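Local coordinates for putative rhamnosidase (Streptomyces avermitilis, PDB 3W5M), which hydrolyses terminal non-reducing alpha-L-rhamnose residues from alpha-L-rhamnosides such as citrus flavonoids and gum arabic, at residues Ala652-Leu665 and Val702-Val715. Sequence-based numbering, arbitrary orientation.
Sequences AYTMESARFLTKWL and VPWALYQAYGDRQV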
loop_
_atom_site.group_PDB
_atom_site.type_symbol
_atom_site.label_atom_id
_atom_site.label_comp_id
_atom_site.label_asym_id
_atom_site.label_seq_id
_atom_site.Cartn_x
_atom_site.Cartn_y
_atom_site.Cartn_z
ATOM N N ALA A 652 -5.513 -3.925 13.370
ATOM C CA ALA A 652 -6.532 -3.133 14.076
ATOM C C ALA A 652 -6.205 -2.806 15.539
ATOM O O ALA A 652 -6.908 -1.987 16.156
ATOM C CB ALA A 652 -7.902 -3.799 13.978
ATOM N N TYR A 653 -5.172 -3.441 16.115
ATOM C CA TYR A 653 -4.629 -2.961 17.377
ATOM C C TYR A 653 -3.682 -1.780 17.132
ATOM O O TYR A 653 -3.762 -0.743 17.810
ATOM C CB TYR A 653 -3.834 -4.070 18.080
ATOM C CG TYR A 653 -4.604 -5.060 18.952
ATOM C CD1 TYR A 653 -4.946 -4.747 20.276
ATOM C CD2 TYR A 653 -4.899 -6.323 18.491
ATOM C CE1 TYR A 653 -5.614 -5.674 21.095
ATOM C CE2 TYR A 653 -5.561 -7.257 19.304
ATOM C CZ TYR A 653 -5.906 -6.924 20.605
ATOM O OH TYR A 653 -6.553 -7.869 21.414
ATOM N N THR A 654 -2.779 -1.935 16.173
ATOM C CA THR A 654 -1.618 -1.049 16.135
ATOM C C THR A 654 -1.810 0.279 15.399
ATOM O O THR A 654 -1.144 1.238 15.739
ATOM C CB THR A 654 -0.382 -1.772 15.632
ATOM O OG1 THR A 654 -0.797 -2.660 14.605
ATOM C CG2 THR A 654 0.239 -2.608 16.778
ATOM N N MET A 655 -2.712 0.338 14.418
ATOM C CA MET A 655 -3.084 1.625 13.797
ATOM C C MET A 655 -4.592 1.671 13.654
ATOM O O MET A 655 -5.254 0.621 13.612
ATOM C CB MET A 655 -2.497 1.754 12.398
ATOM C CG MET A 655 -0.990 1.759 12.349
ATOM S SD MET A 655 -0.326 1.835 10.671
ATOM C CE MET A 655 -0.636 3.544 10.179
ATOM N N GLU A 656 -5.138 2.878 13.614
ATOM C CA GLU A 656 -6.534 3.038 13.233
ATOM C C GLU A 656 -6.652 2.551 11.784
ATOM O O GLU A 656 -6.180 3.189 10.854
ATOM C CB GLU A 656 -7.010 4.481 13.398
ATOM C CG GLU A 656 -8.496 4.655 13.033
ATOM C CD GLU A 656 -8.722 5.073 11.582
ATOM O OE1 GLU A 656 -8.272 6.178 11.202
ATOM O OE2 GLU A 656 -9.366 4.312 10.797
ATOM N N SER A 657 -7.250 1.373 11.614
ATOM C CA SER A 657 -7.272 0.689 10.328
ATOM C C SER A 657 -8.672 0.658 9.725
ATOM O O SER A 657 -8.859 0.119 8.631
ATOM C CB SER A 657 -6.719 -0.754 10.477
ATOM O OG SER A 657 -5.347 -0.714 10.871
ATOM N N ALA A 658 -9.644 1.303 10.389
ATOM C CA ALA A 658 -11.025 1.275 9.895
ATOM C C ALA A 658 -11.209 1.951 8.547
ATOM O O ALA A 658 -11.775 1.371 7.638
ATOM C CB ALA A 658 -11.975 1.871 10.920
ATOM N N ARG A 659 -10.767 3.200 8.399
ATOM C CA ARG A 659 -10.967 3.851 7.121
ATOM C C ARG A 659 -10.169 3.105 6.027
ATOM O O ARG A 659 -10.652 2.945 4.895
ATOM C CB ARG A 659 -10.498 5.304 7.188
ATOM C CG ARG A 659 -11.368 6.224 8.065
ATOM C CD ARG A 659 -10.732 7.625 8.097
ATOM N NE ARG A 659 -9.455 7.555 8.813
ATOM C CZ ARG A 659 -8.380 8.307 8.527
ATOM N NH1 ARG A 659 -8.409 9.202 7.550
ATOM N NH2 ARG A 659 -7.257 8.134 9.226
ATOM N N PHE A 660 -8.948 2.660 6.366
ATOM C CA PHE A 660 -8.053 2.057 5.365
ATOM C C PHE A 660 -8.638 0.743 4.845
ATOM O O PHE A 660 -8.718 0.534 3.637
ATOM C CB PHE A 660 -6.649 1.800 5.946
ATOM C CG PHE A 660 -5.592 1.511 4.890
ATOM C CD1 PHE A 660 -5.109 2.539 4.044
ATOM C CD2 PHE A 660 -5.081 0.228 4.742
ATOM C CE1 PHE A 660 -4.133 2.273 3.079
ATOM C CE2 PHE A 660 -4.109 -0.051 3.780
ATOM C CZ PHE A 660 -3.632 0.979 2.950
ATOM N N LEU A 661 -9.050 -0.122 5.763
ATOM C CA LEU A 661 -9.604 -1.420 5.343
ATOM C C LEU A 661 -11.045 -1.345 4.860
ATOM O O LEU A 661 -11.429 -2.136 4.017
ATOM C CB LEU A 661 -9.391 -2.510 6.415
ATOM C CG LEU A 661 -7.895 -2.672 6.684
ATOM C CD1 LEU A 661 -7.759 -3.600 7.880
ATOM C CD2 LEU A 661 -7.118 -3.181 5.465
ATOM N N THR A 662 -11.828 -0.389 5.363
ATOM C CA THR A 662 -13.136 -0.057 4.742
ATOM C C THR A 662 -12.981 0.248 3.265
ATOM O O THR A 662 -13.696 -0.300 2.432
ATOM C CB THR A 662 -13.873 1.103 5.469
ATOM O OG1 THR A 662 -14.114 0.724 6.825
ATOM C CG2 THR A 662 -15.219 1.427 4.795
ATOM N N LYS A 663 -12.040 1.135 2.938
ATOM C CA LYS A 663 -11.736 1.467 1.567
ATOM C C LYS A 663 -11.314 0.209 0.793
ATOM O O LYS A 663 -11.807 -0.039 -0.315
ATOM C CB LYS A 663 -10.604 2.518 1.519
ATOM C CG LYS A 663 -10.234 2.962 0.121
ATOM C CD LYS A 663 -9.129 2.095 -0.429
ATOM C CE LYS A 663 -8.624 2.623 -1.750
ATOM N NZ LYS A 663 -7.609 1.692 -2.275
ATOM N N TRP A 664 -10.418 -0.578 1.365
ATOM C CA TRP A 664 -9.922 -1.759 0.652
ATOM C C TRP A 664 -11.065 -2.776 0.395
ATOM O O TRP A 664 -11.103 -3.413 -0.652
ATOM C CB TRP A 664 -8.764 -2.444 1.363
ATOM C CG TRP A 664 -8.283 -3.655 0.592
ATOM C CD1 TRP A 664 -7.582 -3.661 -0.579
ATOM C CD2 TRP A 664 -8.540 -5.029 0.917
ATOM N NE1 TRP A 664 -7.360 -4.961 -0.987
ATOM C CE2 TRP A 664 -7.923 -5.816 -0.081
ATOM C CE3 TRP A 664 -9.218 -5.661 1.957
ATOM C CZ2 TRP A 664 -7.980 -7.216 -0.079
ATOM C CZ3 TRP A 664 -9.252 -7.071 1.979
ATOM C CH2 TRP A 664 -8.663 -7.821 0.939
ATOM N N LEU A 665 -11.966 -2.923 1.343
ATOM C CA LEU A 665 -13.087 -3.877 1.125
ATOM C C LEU A 665 -14.006 -3.424 0.002
ATOM O O LEU A 665 -14.623 -4.252 -0.673
ATOM C CB LEU A 665 -13.877 -4.084 2.414
ATOM C CG LEU A 665 -13.152 -4.882 3.494
ATOM C CD1 LEU A 665 -13.843 -4.627 4.842
ATOM C CD2 LEU A 665 -13.137 -6.354 3.115
ATOM N N VAL A 702 -12.056 -10.023 7.216
ATOM C CA VAL A 702 -11.618 -8.633 7.426
ATOM C C VAL A 702 -12.785 -7.729 7.944
ATOM O O VAL A 702 -12.587 -6.955 8.892
ATOM C CB VAL A 702 -10.880 -8.092 6.186
ATOM C CG1 VAL A 702 -10.498 -6.651 6.419
ATOM C CG2 VAL A 702 -9.569 -8.880 5.950
ATOM N N PRO A 703 -14.000 -7.836 7.359
ATOM C CA PRO A 703 -15.117 -7.132 8.003
ATOM C C PRO A 703 -15.320 -7.574 9.442
ATOM O O PRO A 703 -15.586 -6.754 10.331
ATOM C CB PRO A 703 -16.316 -7.495 7.124
ATOM C CG PRO A 703 -15.715 -7.742 5.781
ATOM C CD PRO A 703 -14.378 -8.354 6.034
ATOM N N TRP A 704 -15.181 -8.881 9.711
ATOM C CA TRP A 704 -15.362 -9.333 11.078
ATOM C C TRP A 704 -14.294 -8.789 12.011
ATOM O O TRP A 704 -14.591 -8.374 13.134
ATOM C CB TRP A 704 -15.400 -10.875 11.161
ATOM C CG TRP A 704 -15.795 -11.338 12.521
ATOM C CD1 TRP A 704 -15.001 -11.956 13.446
ATOM C CD2 TRP A 704 -17.088 -11.190 13.131
ATOM N NE1 TRP A 704 -15.725 -12.222 14.596
ATOM C CE2 TRP A 704 -17.005 -11.763 14.436
ATOM C CE3 TRP A 704 -18.312 -10.633 12.704
ATOM C CZ2 TRP A 704 -18.094 -11.786 15.322
ATOM C CZ3 TRP A 704 -19.409 -10.662 13.591
ATOM C CH2 TRP A 704 -19.284 -11.242 14.884
ATOM N N ALA A 705 -13.048 -8.787 11.547
ATOM C CA ALA A 705 -11.973 -8.217 12.343
ATOM C C ALA A 705 -12.228 -6.722 12.655
ATOM O O ALA A 705 -12.014 -6.290 13.786
ATOM C CB ALA A 705 -10.616 -8.449 11.653
ATOM N N LEU A 706 -12.721 -5.954 11.682
ATOM C CA LEU A 706 -13.040 -4.525 11.921
ATOM C C LEU A 706 -14.205 -4.410 12.893
ATOM O O LEU A 706 -14.199 -3.596 13.787
ATOM C CB LEU A 706 -13.367 -3.778 10.635
ATOM C CG LEU A 706 -12.297 -3.643 9.536
ATOM C CD1 LEU A 706 -12.796 -2.958 8.270
ATOM C CD2 LEU A 706 -11.052 -2.897 10.057
ATOM N N TYR A 707 -15.178 -5.288 12.757
ATOM C CA TYR A 707 -16.281 -5.268 13.700
ATOM C C TYR A 707 -15.835 -5.549 15.152
ATOM O O TYR A 707 -16.227 -4.826 16.085
ATOM C CB TYR A 707 -17.393 -6.208 13.245
ATOM C CG TYR A 707 -18.532 -6.192 14.213
ATOM C CD1 TYR A 707 -19.347 -5.050 14.317
ATOM C CD2 TYR A 707 -18.794 -7.277 15.045
ATOM C CE1 TYR A 707 -20.404 -5.007 15.209
ATOM C CE2 TYR A 707 -19.862 -7.243 15.938
ATOM C CZ TYR A 707 -20.649 -6.098 16.010
ATOM O OH TYR A 707 -21.714 -6.010 16.889
ATOM N N GLN A 708 -15.020 -6.580 15.352
ATOM C CA GLN A 708 -14.446 -6.868 16.658
ATOM C C GLN A 708 -13.645 -5.689 17.256
ATOM O O GLN A 708 -13.797 -5.352 18.444
ATOM C CB GLN A 708 -13.577 -8.126 16.584
ATOM C CG GLN A 708 -14.433 -9.366 16.419
ATOM C CD GLN A 708 -15.310 -9.583 17.642
ATOM O OE1 GLN A 708 -14.809 -9.642 18.771
ATOM N NE2 GLN A 708 -16.616 -9.659 17.434
ATOM N N ALA A 709 -12.810 -5.046 16.436
ATOM C CA ALA A 709 -11.963 -3.964 16.947
ATOM C C ALA A 709 -12.711 -2.667 17.167
ATOM O O ALA A 709 -12.429 -1.936 18.145
ATOM C CB ALA A 709 -10.762 -3.720 16.024
ATOM N N TYR A 710 -13.644 -2.365 16.275
ATOM C CA TYR A 710 -14.248 -1.022 16.251
ATOM C C TYR A 710 -15.743 -1.045 16.571
ATOM O O TYR A 710 -16.318 -0.011 16.902
ATOM C CB TYR A 710 -13.988 -0.277 14.929
ATOM C CG TYR A 710 -12.518 -0.176 14.635
ATOM C CD1 TYR A 710 -11.689 0.637 15.413
ATOM C CD2 TYR A 710 -11.948 -0.899 13.584
ATOM C CE1 TYR A 710 -10.324 0.717 15.155
ATOM C CE2 TYR A 710 -10.586 -0.829 13.322
ATOM C CZ TYR A 710 -9.774 -0.014 14.102
ATOM O OH TYR A 710 -8.396 0.027 13.843
ATOM N N GLY A 711 -16.364 -2.219 16.496
ATOM C CA GLY A 711 -17.813 -2.279 16.693
ATOM C C GLY A 711 -18.541 -1.663 15.514
ATOM O O GLY A 711 -19.703 -1.256 15.649
ATOM N N ASP A 712 -17.872 -1.604 14.352
ATOM C CA ASP A 712 -18.405 -0.943 13.161
ATOM C C ASP A 712 -19.477 -1.786 12.475
ATOM O O ASP A 712 -19.141 -2.677 11.681
ATOM C CB ASP A 712 -17.262 -0.672 12.165
ATOM C CG ASP A 712 -17.658 0.266 11.050
ATOM O OD1 ASP A 712 -18.783 0.154 10.517
ATOM O OD2 ASP A 712 -16.821 1.135 10.683
ATOM N N ARG A 713 -20.757 -1.499 12.755
ATOM C CA ARG A 713 -21.857 -2.295 12.180
ATOM C C ARG A 713 -22.020 -2.030 10.698
ATOM O O ARG A 713 -22.446 -2.896 9.972
ATOM C CB ARG A 713 -23.213 -2.078 12.920
ATOM C CG ARG A 713 -23.162 -2.511 14.391
ATOM C CD ARG A 713 -24.418 -2.150 15.184
ATOM N NE ARG A 713 -25.480 -3.155 15.056
ATOM C CZ ARG A 713 -26.553 -3.024 14.274
ATOM N NH1 ARG A 713 -26.711 -1.942 13.533
ATOM N NH2 ARG A 713 -27.465 -3.979 14.221
ATOM N N GLN A 714 -21.662 -0.838 10.229
ATOM C CA GLN A 714 -21.828 -0.536 8.819
ATOM C C GLN A 714 -20.934 -1.406 7.926
ATOM O O GLN A 714 -21.332 -1.785 6.821
ATOM C CB GLN A 714 -21.570 0.943 8.548
ATOM C CG GLN A 714 -21.724 1.346 7.100
ATOM C CD GLN A 714 -21.622 2.854 6.945
ATOM O OE1 GLN A 714 -22.591 3.567 7.201
ATOM N NE2 GLN A 714 -20.447 3.349 6.537
ATOM N N VAL A 715 -19.744 -1.722 8.420
ATOM C CA VAL A 715 -18.818 -2.579 7.684
ATOM C C VAL A 715 -19.460 -3.965 7.463
ATOM O O VAL A 715 -19.314 -4.538 6.394
ATOM C CB VAL A 715 -17.479 -2.704 8.431
ATOM C CG1 VAL A 715 -16.644 -3.820 7.858
ATOM C CG2 VAL A 715 -16.699 -1.395 8.290
HETATM O O HOH W 1 -7.167 0.810 16.215
HETATM O O HOH W 2 -16.228 1.944 8.257
#
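Y710, ending helix 698-710, reaches into the turn that joins helices 641-654 and 658-671, where its OH accepts a nearly straight hydrogen bond from S657 N (2.8 Å, 174°). The same hydroxyl donates to a water that donates to A652 O, linking the last turn of helix 641-654 to the residue before helix 658-671. The ring lies between two methyls, both offset toward its rim: A658 CB from the other segment makes a CH-pi contact over one face, 4.1 Å from the centroid, A709 CB of its own helix lies over the opposite face, and L706 CD2 meets the edge in plane. A phenylalanine here would probably keep this packing but leave S657 N and the water without their shared partner. A652 CB abuts A709 CB at 3.5 Å.

Farther along, the packing is knobs-into-holes. With CG anti to its carbonyl carbon (chi1 -63°), L706 enters the hole formed by A658, L661, T662 and L665; CD1 lies 3.9 Å from L661 CB. In return L665 sits among V702, P703, L706 and V715, its CD2 3.7 Å from P703 CD. T662 OG1 donates to A658 O and accepts a hydrogen bond from a second water, which also donates to D712 OD2. The 658-665 and 702-710 axes run nearly antiparallel (156°) and approach to 10.6 Å, a buried helix-helix interface within the (alpha/alpha)6-barrel catalytic domain of this GH78 enzyme.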